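Local coordinates for protein oligopeptide ABC transporter OppAIV (Borrelia burgdorferi B31, PDB 4GL8) that probably binds oligopeptides outside the cytoplasmic membrane and delivers them to an ABC transporter, at residues A[217-222]-A[238-243]; A[206-211]-A[521-526]. All coordinates share one frame; numbering follows the deposited sequence.

Overall arrangement
Following the chain from its N terminus, strand 31-35 comes first and will later flank strand 238-242. Contact 2 opens at residues 206-211, where the chain enters strand 209-215, and closes about 310 residues later at 521-526, close to the C terminus. Contact 1 lies wholly inside that long loop: the chain turns back into strand 219-224 and, after a connection of 13 residues, pairs it with strand 238-242. Strand 219-224 also neighbours strand 209-215, so the sheet of contact 1 extends to one side of contact 2, the 3-10 turn of 521-526 packing against it. Ile-239 of contact 1 packs directly on Phe-209 of contact 2. Contact 1 joins neighbouring strands, and contact 2 ties that sheet to the C-terminal end.

Contact 1. Residues A[217-222]-A[238-243]; sequences NEKVVL and SIIFFV
Lys-219 lies alongside Phe-242 and Ile-240 where strands 219-222 and 238-242 run antiparallel, 4.8 Å apart at their axes, as neighbours in a mixed sheet. Its CB passes near the carbonyl oxygen of Phe-241. Its CG then sits over one face of the Phe-242 ring, offset toward the rim, in a CH-pi contact 4.2 Å from the ring centroid. CD comes next, 3.7 Å from CG2 of Ile-240, and bends at chi3 and chi4 carry the chain on to its ammonium tip. A lysine suits this partly exposed face, since its methylenes serve as hydrocarbon while the charge lies at the end.

Val-221 shares that face, its CG1 alongside CG1 of Ile-240. The buried face carries Val-220, Leu-222, Ile-239 and Phe-241; there CD2 of Leu-222 meets the edge of the Phe-241 ring, 3.6 Å from CE2. Beta-branched and aromatic residues favour extended backbone and fill such a layer well. On its other edge strand 238-242 pairs in parallel with strand 31-35.

Val-220 and Phe-241 form a hydrogen-bonded pair, each N-H bonded to the other's oxygen. Glu-218 and Lys-219 form a classic beta bulge against strand 209-215, yet the ladder continues with Val-243 N giving a nearly straight bond (172°) to Glu-218 O. At the far end Leu-222 O accepts twice: Ile-239 N approaches from above the carbonyl plane, while Ser-238 OG, swung anti to its own N (chi1 -175°), donates from 2.8 Å, nearly in line with the C=O bond.

Contact 2. Residues A[206-211]-A[521-526]; sequences SGPFKL and NLSEIK
At the edge of the Phe-209 ring, near its plane, lie the backbone N of Ser-523 and the carbonyl carbon of Leu-522, while Ser-523 CA approaches obliquely. CE2 does most of the touching, 3.6 Å from Ser-523 CA and equally close to Ser-523 CB, with CZ beside it. CG of Phe-209 stands anti to its own carbonyl carbon (chi1 -61°), a turn that sends the ring out toward the start of the short 3-10 segment 522-524.

The proline ring beside it completes the grip. Pro-208 CB approaches Ser-523 CB to 3.4 Å, tighter than usual van der Waals contact, and Pro-208 CG also rests near Ser-523 OG. Ser-523 CB thus touches both neighbouring rings, at Pro-208 CB and Phe-209 CE2, from the same side, and the short serine side chain lets its backbone come this close to them. Proline suits the entry to the strand because its closed ring offers a compact apolar surface and a fixed phi.

Within segment 521-526, Asn-521 folds its side chain back over the turn. Its OD1 receives a weak, bent bond from Ser-523 N at 3.2 Å, an Asx-turn geometry, and it lies 4.3 Å from Pro-208 CG. Backbone bonds from Glu-524 N to Asn-521 O, at 3.1 Å, and from Ile-525 N to Leu-522 O hold the turn itself.

Around this buried junction, Gln-59, just after helix 51-57, bonds through OE1 to Leu-522 N and through its backbone to Phe-209. Glu-524 reaches Arg-75 of strand 74-84 in a salt bridge. Phe-209 and Leu-522 both pack on Ile-239 of strand 238-242, and Phe-209 also touches Leu-222 of strand 219-224.

Contact 1. Residues A[217-222]-A[238-243]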
ATOM      1  N   ASN A 217     -10.805  -4.791  17.692  1.00 40.95           N
ATOM      2  CA  ASN A 217     -11.937  -4.399  16.834  1.00 41.00           C
ATOM      3  C   ASN A 217     -12.614  -3.114  17.238  1.00 39.50           C
ATOM      4  O   ASN A 217     -13.729  -2.865  16.841  1.00 39.35           O
ATOM      5  CB  ASN A 217     -12.966  -5.527  16.711  1.00 43.17           C
ATOM      6  CG  ASN A 217     -12.369  -6.777  16.103  1.00 45.27           C
ATOM      7  OD1 ASN A 217     -11.609  -6.714  15.131  1.00 46.67           O
ATOM      8  ND2 ASN A 217     -12.698  -7.917  16.670  1.00 48.02           N
ATOM      9  N   GLU A 218     -11.906  -2.275  17.979  1.00 38.97           N
ATOM     10  CA  GLU A 218     -12.487  -1.078  18.517  1.00 38.28           C
ATOM     11  C   GLU A 218     -11.540   0.126  18.473  1.00 35.06           C
ATOM     12  O   GLU A 218     -11.867   1.155  17.898  1.00 33.69           O
ATOM     13  CB  GLU A 218     -12.935  -1.370  19.948  1.00 41.87           C
ATOM     14  CG  GLU A 218     -14.088  -0.508  20.412  1.00 45.27           C
ATOM     15  CD  GLU A 218     -14.250  -0.529  21.928  1.00 49.78           C
ATOM     16  OE1 GLU A 218     -14.529  -1.635  22.467  1.00 50.05           O
ATOM     17  OE2 GLU A 218     -14.085   0.556  22.565  1.00 49.59           O
ATOM     18  N   LYS A 219     -10.368   0.002  19.081  1.00 36.06           N
ATOM     19  CA  LYS A 219      -9.473   1.152  19.298  1.00 35.66           C
ATOM     20  C   LYS A 219      -7.994   0.789  19.312  1.00 32.49           C
ATOM     21  O   LYS A 219      -7.609  -0.231  19.850  1.00 31.52           O
ATOM     22  CB  LYS A 219      -9.763   1.775  20.660  1.00 39.33           C
ATOM     23  CG  LYS A 219     -10.751   2.926  20.653  1.00 43.48           C
ATOM     24  CD  LYS A 219     -10.767   3.621  22.021  1.00 44.96           C
ATOM     25  CE  LYS A 219     -11.484   2.799  23.087  1.00 47.28           C
ATOM     26  NZ  LYS A 219     -10.672   2.682  24.330  1.00 49.42           N
ATOM     27  N   VAL A 220      -7.168   1.672  18.770  1.00 30.19           N
ATOM     28  CA  VAL A 220      -5.726   1.586  18.972  1.00 28.89           C
ATOM     29  C   VAL A 220      -5.361   2.948  19.569  1.00 27.16           C
ATOM     30  O   VAL A 220      -5.598   3.968  18.949  1.00 26.65           O
ATOM     31  CB  VAL A 220      -4.977   1.328  17.646  1.00 27.84           C
ATOM     32  CG1 VAL A 220      -3.502   1.066  17.892  1.00 28.21           C
ATOM     33  CG2 VAL A 220      -5.609   0.176  16.884  1.00 28.73           C
ATOM     34  N   VAL A 221      -4.824   2.949  20.782  1.00 26.71           N
ATOM     35  CA  VAL A 221      -4.470   4.173  21.478  1.00 26.05           C
ATOM     36  C   VAL A 221      -2.962   4.319  21.493  1.00 25.60           C
ATOM     37  O   VAL A 221      -2.229   3.446  21.995  1.00 26.53           O
ATOM     38  CB  VAL A 221      -5.020   4.199  22.912  1.00 26.93           C
ATOM     39  CG1 VAL A 221      -4.822   5.574  23.546  1.00 26.94           C
ATOM     40  CG2 VAL A 221      -6.508   3.825  22.924  1.00 27.73           C
ATOM     41  N   LEU A 222      -2.512   5.423  20.921  1.00 24.63           N
ATOM     42  CA  LEU A 222      -1.108   5.804  20.941  1.00 24.96           C
ATOM     43  C   LEU A 222      -0.883   6.899  21.969  1.00 26.32           C
ATOM     44  O   LEU A 222      -1.743   7.758  22.154  1.00 26.37           O
ATOM     45  CB  LEU A 222      -0.688   6.326  19.574  1.00 23.71           C
ATOM     46  CG  LEU A 222      -0.312   5.340  18.469  1.00 23.12           C
ATOM     47  CD1 LEU A 222      -1.195   4.115  18.474  1.00 23.90           C
ATOM     48  CD2 LEU A 222      -0.310   6.020  17.100  1.00 21.54           C
ATOM     49  N   SER A 238      -1.925  12.181  22.974  1.00 28.07           N
ATOM     50  CA  SER A 238      -2.516  10.942  22.556  1.00 28.20           C
ATOM     51  C   SER A 238      -3.217  11.002  21.201  1.00 26.84           C
ATOM     52  O   SER A 238      -3.814  12.022  20.817  1.00 27.81           O
ATOM     53  CB  SER A 238      -3.499  10.460  23.604  1.00 29.45           C
ATOM     54  OG  SER A 238      -3.962   9.183  23.207  1.00 31.18           O
ATOM     55  N   ILE A 239      -3.148   9.888  20.478  1.00 25.45           N
ATOM     56  CA  ILE A 239      -3.940   9.711  19.283  1.00 24.41           C
ATOM     57  C   ILE A 239      -4.767   8.464  19.460  1.00 24.68           C
ATOM     58  O   ILE A 239      -4.238   7.431  19.842  1.00 26.34           O
ATOM     59  CB  ILE A 239      -3.064   9.589  18.031  1.00 23.73           C
ATOM     60  CG1 ILE A 239      -2.422  10.930  17.735  1.00 23.71           C
ATOM     61  CG2 ILE A 239      -3.881   9.108  16.836  1.00 22.52           C
ATOM     62  CD1 ILE A 239      -1.273  10.790  16.769  1.00 24.35           C
ATOM     63  N   ILE A 240      -6.065   8.562  19.198  1.00 24.69           N
ATOM     64  CA  ILE A 240      -6.931   7.399  19.214  1.00 25.34           C
ATOM     65  C   ILE A 240      -7.434   7.058  17.803  1.00 24.92           C
ATOM     66  O   ILE A 240      -8.159   7.842  17.186  1.00 22.75           O
ATOM     67  CB  ILE A 240      -8.144   7.572  20.172  1.00 26.27           C
ATOM     68  CG1 ILE A 240      -7.677   7.860  21.614  1.00 27.31           C
ATOM     69  CG2 ILE A 240      -9.012   6.302  20.151  1.00 26.24           C
ATOM     70  CD1 ILE A 240      -8.829   8.165  22.570  1.00 28.26           C
ATOM     71  N   PHE A 241      -7.050   5.871  17.316  1.00 25.35           N
ATOM     72  CA  PHE A 241      -7.581   5.327  16.065  1.00 25.16           C
ATOM     73  C   PHE A 241      -8.835   4.544  16.381  1.00 27.42           C
ATOM     74  O   PHE A 241      -8.759   3.509  17.025  1.00 28.98           O
ATOM     75  CB  PHE A 241      -6.588   4.382  15.381  1.00 23.99           C
ATOM     76  CG  PHE A 241      -5.415   5.071  14.783  1.00 22.83           C
ATOM     77  CD1 PHE A 241      -5.494   5.616  13.512  1.00 22.28           C
ATOM     78  CD2 PHE A 241      -4.244   5.206  15.483  1.00 22.37           C
ATOM     79  CE1 PHE A 241      -4.410   6.254  12.949  1.00 21.48           C
ATOM     80  CE2 PHE A 241      -3.158   5.853  14.929  1.00 21.47           C
ATOM     81  CZ  PHE A 241      -3.238   6.374  13.658  1.00 21.36           C
ATOM     82  N   PHE A 242      -9.985   5.046  15.945  1.00 29.68           N
ATOM     83  CA  PHE A 242     -11.240   4.324  16.073  1.00 33.43           C
ATOM     84  C   PHE A 242     -11.449   3.451  14.861  1.00 33.90           C
ATOM     85  O   PHE A 242     -11.377   3.894  13.724  1.00 34.66           O
ATOM     86  CB  PHE A 242     -12.417   5.276  16.233  1.00 37.05           C
ATOM     87  CG  PHE A 242     -12.632   5.723  17.634  1.00 40.44           C
ATOM     88  CD1 PHE A 242     -13.441   4.983  18.490  1.00 43.38           C
ATOM     89  CD2 PHE A 242     -12.017   6.882  18.116  1.00 43.29           C
ATOM     90  CE1 PHE A 242     -13.644   5.398  19.802  1.00 45.97           C
ATOM     91  CE2 PHE A 242     -12.219   7.305  19.426  1.00 45.02           C
ATOM     92  CZ  PHE A 242     -13.036   6.563  20.269  1.00 46.18           C
ATOM     93  N   VAL A 243     -11.664   2.178  15.123  1.00 36.08           N
ATOM     94  CA  VAL A 243     -11.913   1.215  14.083  1.00 37.45           C
ATOM     95  C   VAL A 243     -13.422   1.094  13.919  1.00 40.17           C
ATOM     96  O   VAL A 243     -14.172   1.143  14.915  1.00 43.57           O
ATOM     97  CB  VAL A 243     -11.365  -0.148  14.483  1.00 38.50           C
ATOM     98  CG1 VAL A 243     -11.773  -1.185  13.454  1.00 41.22           C
ATOM     99  CG2 VAL A 243      -9.859  -0.063  14.641  1.00 37.63           C
TER

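Contact 2. Residues A[206-211]-A[521-526]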
ATOM      1  N   SER A 206      10.563   3.815  18.092  1.00 22.24           N
ATOM      2  CA  SER A 206      11.558   4.838  17.753  1.00 22.91           C
ATOM      3  C   SER A 206      10.950   6.174  17.357  1.00 22.35           C
ATOM      4  O   SER A 206      11.655   7.167  17.255  1.00 23.06           O
ATOM      5  CB  SER A 206      12.418   4.336  16.582  1.00 22.93           C
ATOM      6  OG  SER A 206      11.582   3.953  15.497  1.00 22.24           O
ATOM      7  N   GLY A 207       9.644   6.214  17.122  1.00 22.40           N
ATOM      8  CA  GLY A 207       9.001   7.414  16.555  1.00 21.62           C
ATOM      9  C   GLY A 207       8.271   8.245  17.598  1.00 22.18           C
ATOM     10  O   GLY A 207       8.412   8.016  18.801  1.00 22.39           O
ATOM     11  N   PRO A 208       7.463   9.214  17.135  1.00 22.49           N
ATOM     12  CA  PRO A 208       6.755  10.215  17.962  1.00 22.66           C
ATOM     13  C   PRO A 208       5.753   9.650  18.956  1.00 22.54           C
ATOM     14  O   PRO A 208       5.542  10.282  19.986  1.00 22.73           O
ATOM     15  CB  PRO A 208       6.021  11.095  16.948  1.00 22.37           C
ATOM     16  CG  PRO A 208       6.100  10.390  15.643  1.00 22.22           C
ATOM     17  CD  PRO A 208       7.183   9.366  15.700  1.00 22.22           C
ATOM     18  N   PHE A 209       5.144   8.502  18.640  1.00 22.62           N
ATOM     19  CA  PHE A 209       4.179   7.828  19.536  1.00 23.39           C
ATOM     20  C   PHE A 209       4.502   6.355  19.874  1.00 23.67           C
ATOM     21  O   PHE A 209       5.012   5.597  19.046  1.00 22.29           O
ATOM     22  CB  PHE A 209       2.782   7.897  18.919  1.00 23.80           C
ATOM     23  CG  PHE A 209       2.274   9.300  18.711  1.00 23.73           C
ATOM     24  CD1 PHE A 209       1.779  10.029  19.775  1.00 24.29           C
ATOM     25  CD2 PHE A 209       2.308   9.891  17.454  1.00 22.41           C
ATOM     26  CE1 PHE A 209       1.315  11.328  19.588  1.00 24.36           C
ATOM     27  CE2 PHE A 209       1.828  11.176  17.262  1.00 22.93           C
ATOM     28  CZ  PHE A 209       1.342  11.903  18.329  1.00 23.60           C
ATOM     29  N   LYS A 210       4.197   5.990  21.112  1.00 25.54           N
ATOM     30  CA  LYS A 210       4.233   4.606  21.632  1.00 26.82           C
ATOM     31  C   LYS A 210       2.794   4.031  21.605  1.00 26.84           C
ATOM     32  O   LYS A 210       1.821   4.784  21.413  1.00 25.95           O
ATOM     33  CB  LYS A 210       4.780   4.581  23.078  1.00 27.12           C
ATOM     34  N   LEU A 211       2.680   2.709  21.799  1.00 28.47           N
ATOM     35  CA  LEU A 211       1.394   1.996  21.885  1.00 28.78           C
ATOM     36  C   LEU A 211       0.945   1.860  23.354  1.00 30.80           C
ATOM     37  O   LEU A 211       1.450   1.035  24.106  1.00 32.82           O
ATOM     38  CB  LEU A 211       1.494   0.628  21.210  1.00 28.11           C
ATOM     39  CG  LEU A 211       0.204  -0.183  21.028  1.00 28.08           C
ATOM     40  CD1 LEU A 211      -0.807   0.512  20.120  1.00 26.88           C
ATOM     41  CD2 LEU A 211       0.501  -1.583  20.520  1.00 27.32           C
ATOM     42  N   ASN A 521       2.306  12.354   8.995  1.00 23.07           N
ATOM     43  CA  ASN A 521       2.937  12.495  10.307  1.00 24.24           C
ATOM     44  C   ASN A 521       1.989  13.259  11.246  1.00 23.98           C
ATOM     45  O   ASN A 521       1.971  14.521  11.307  1.00 23.86           O
ATOM     46  CB  ASN A 521       4.267  13.233  10.173  1.00 25.50           C
ATOM     47  CG  ASN A 521       5.116  13.147  11.426  1.00 27.48           C
ATOM     48  OD1 ASN A 521       4.622  13.035  12.571  1.00 27.98           O
ATOM     49  ND2 ASN A 521       6.413  13.204  11.218  1.00 27.52           N
ATOM     50  N   LEU A 522       1.175  12.490  11.957  1.00 22.86           N
ATOM     51  CA  LEU A 522       0.150  13.067  12.792  1.00 23.43           C
ATOM     52  C   LEU A 522       0.769  13.758  14.020  1.00 23.79           C
ATOM     53  O   LEU A 522       0.106  14.544  14.651  1.00 23.55           O
ATOM     54  CB  LEU A 522      -0.882  12.009  13.192  1.00 23.59           C
ATOM     55  CG  LEU A 522      -1.556  11.260  12.035  1.00 23.75           C
ATOM     56  CD1 LEU A 522      -2.500  10.204  12.578  1.00 24.66           C
ATOM     57  CD2 LEU A 522      -2.307  12.185  11.104  1.00 23.91           C
ATOM     58  N   SER A 523       2.035  13.479  14.341  1.00 23.77           N
ATOM     59  CA  SER A 523       2.728  14.192  15.430  1.00 25.04           C
ATOM     60  C   SER A 523       2.920  15.679  15.154  1.00 26.41           C
ATOM     61  O   SER A 523       3.198  16.428  16.083  1.00 25.89           O
ATOM     62  CB  SER A 523       4.091  13.592  15.736  1.00 24.84           C
ATOM     63  OG  SER A 523       5.039  14.041  14.795  1.00 24.36           O
ATOM     64  N   GLU A 524       2.805  16.089  13.885  1.00 26.98           N
ATOM     65  CA  GLU A 524       2.900  17.497  13.516  1.00 28.62           C
ATOM     66  C   GLU A 524       1.568  18.233  13.696  1.00 29.48           C
ATOM     67  O   GLU A 524       1.492  19.451  13.447  1.00 30.10           O
ATOM     68  CB  GLU A 524       3.404  17.637  12.079  1.00 29.41           C
ATOM     69  CG  GLU A 524       4.845  17.154  11.943  1.00 31.46           C
ATOM     70  CD  GLU A 524       5.480  17.483  10.601  1.00 33.24           C
ATOM     71  OE1 GLU A 524       4.775  18.060   9.728  1.00 34.42           O
ATOM     72  OE2 GLU A 524       6.686  17.150  10.422  1.00 33.25           O
ATOM     73  N   ILE A 525       0.521  17.523  14.131  1.00 28.78           N
ATOM     74  CA  ILE A 525      -0.749  18.189  14.400  1.00 29.50           C
ATOM     75  C   ILE A 525      -0.624  19.064  15.648  1.00 31.38           C
ATOM     76  O   ILE A 525      -0.026  18.646  16.653  1.00 32.03           O
ATOM     77  CB  ILE A 525      -1.917  17.191  14.515  1.00 28.76           C
ATOM     78  CG1 ILE A 525      -2.295  16.699  13.109  1.00 27.87           C
ATOM     79  CG2 ILE A 525      -3.120  17.849  15.188  1.00 29.62           C
ATOM     80  CD1 ILE A 525      -3.214  15.500  13.073  1.00 27.22           C
ATOM     81  N   LYS A 526      -1.151  20.286  15.554  1.00 32.14           N
ATOM     82  CA  LYS A 526      -1.255  21.188  16.681  1.00 33.99           C
ATOM     83  C   LYS A 526      -2.646  21.834  16.721  1.00 34.88           C
ATOM     84  O   LYS A 526      -3.291  21.977  15.684  1.00 33.65           O
ATOM     85  CB  LYS A 526      -0.211  22.294  16.572  1.00 35.75           C
ATOM     86  CG  LYS A 526       1.188  21.817  16.214  1.00 35.99           C
ATOM     87  CD  LYS A 526       2.152  22.986  16.285  1.00 37.51           C
ATOM     88  CE  LYS A 526       3.480  22.704  15.614  1.00 38.86           C
ATOM     89  NZ  LYS A 526       4.023  21.348  15.931  1.00 39.49           N
TER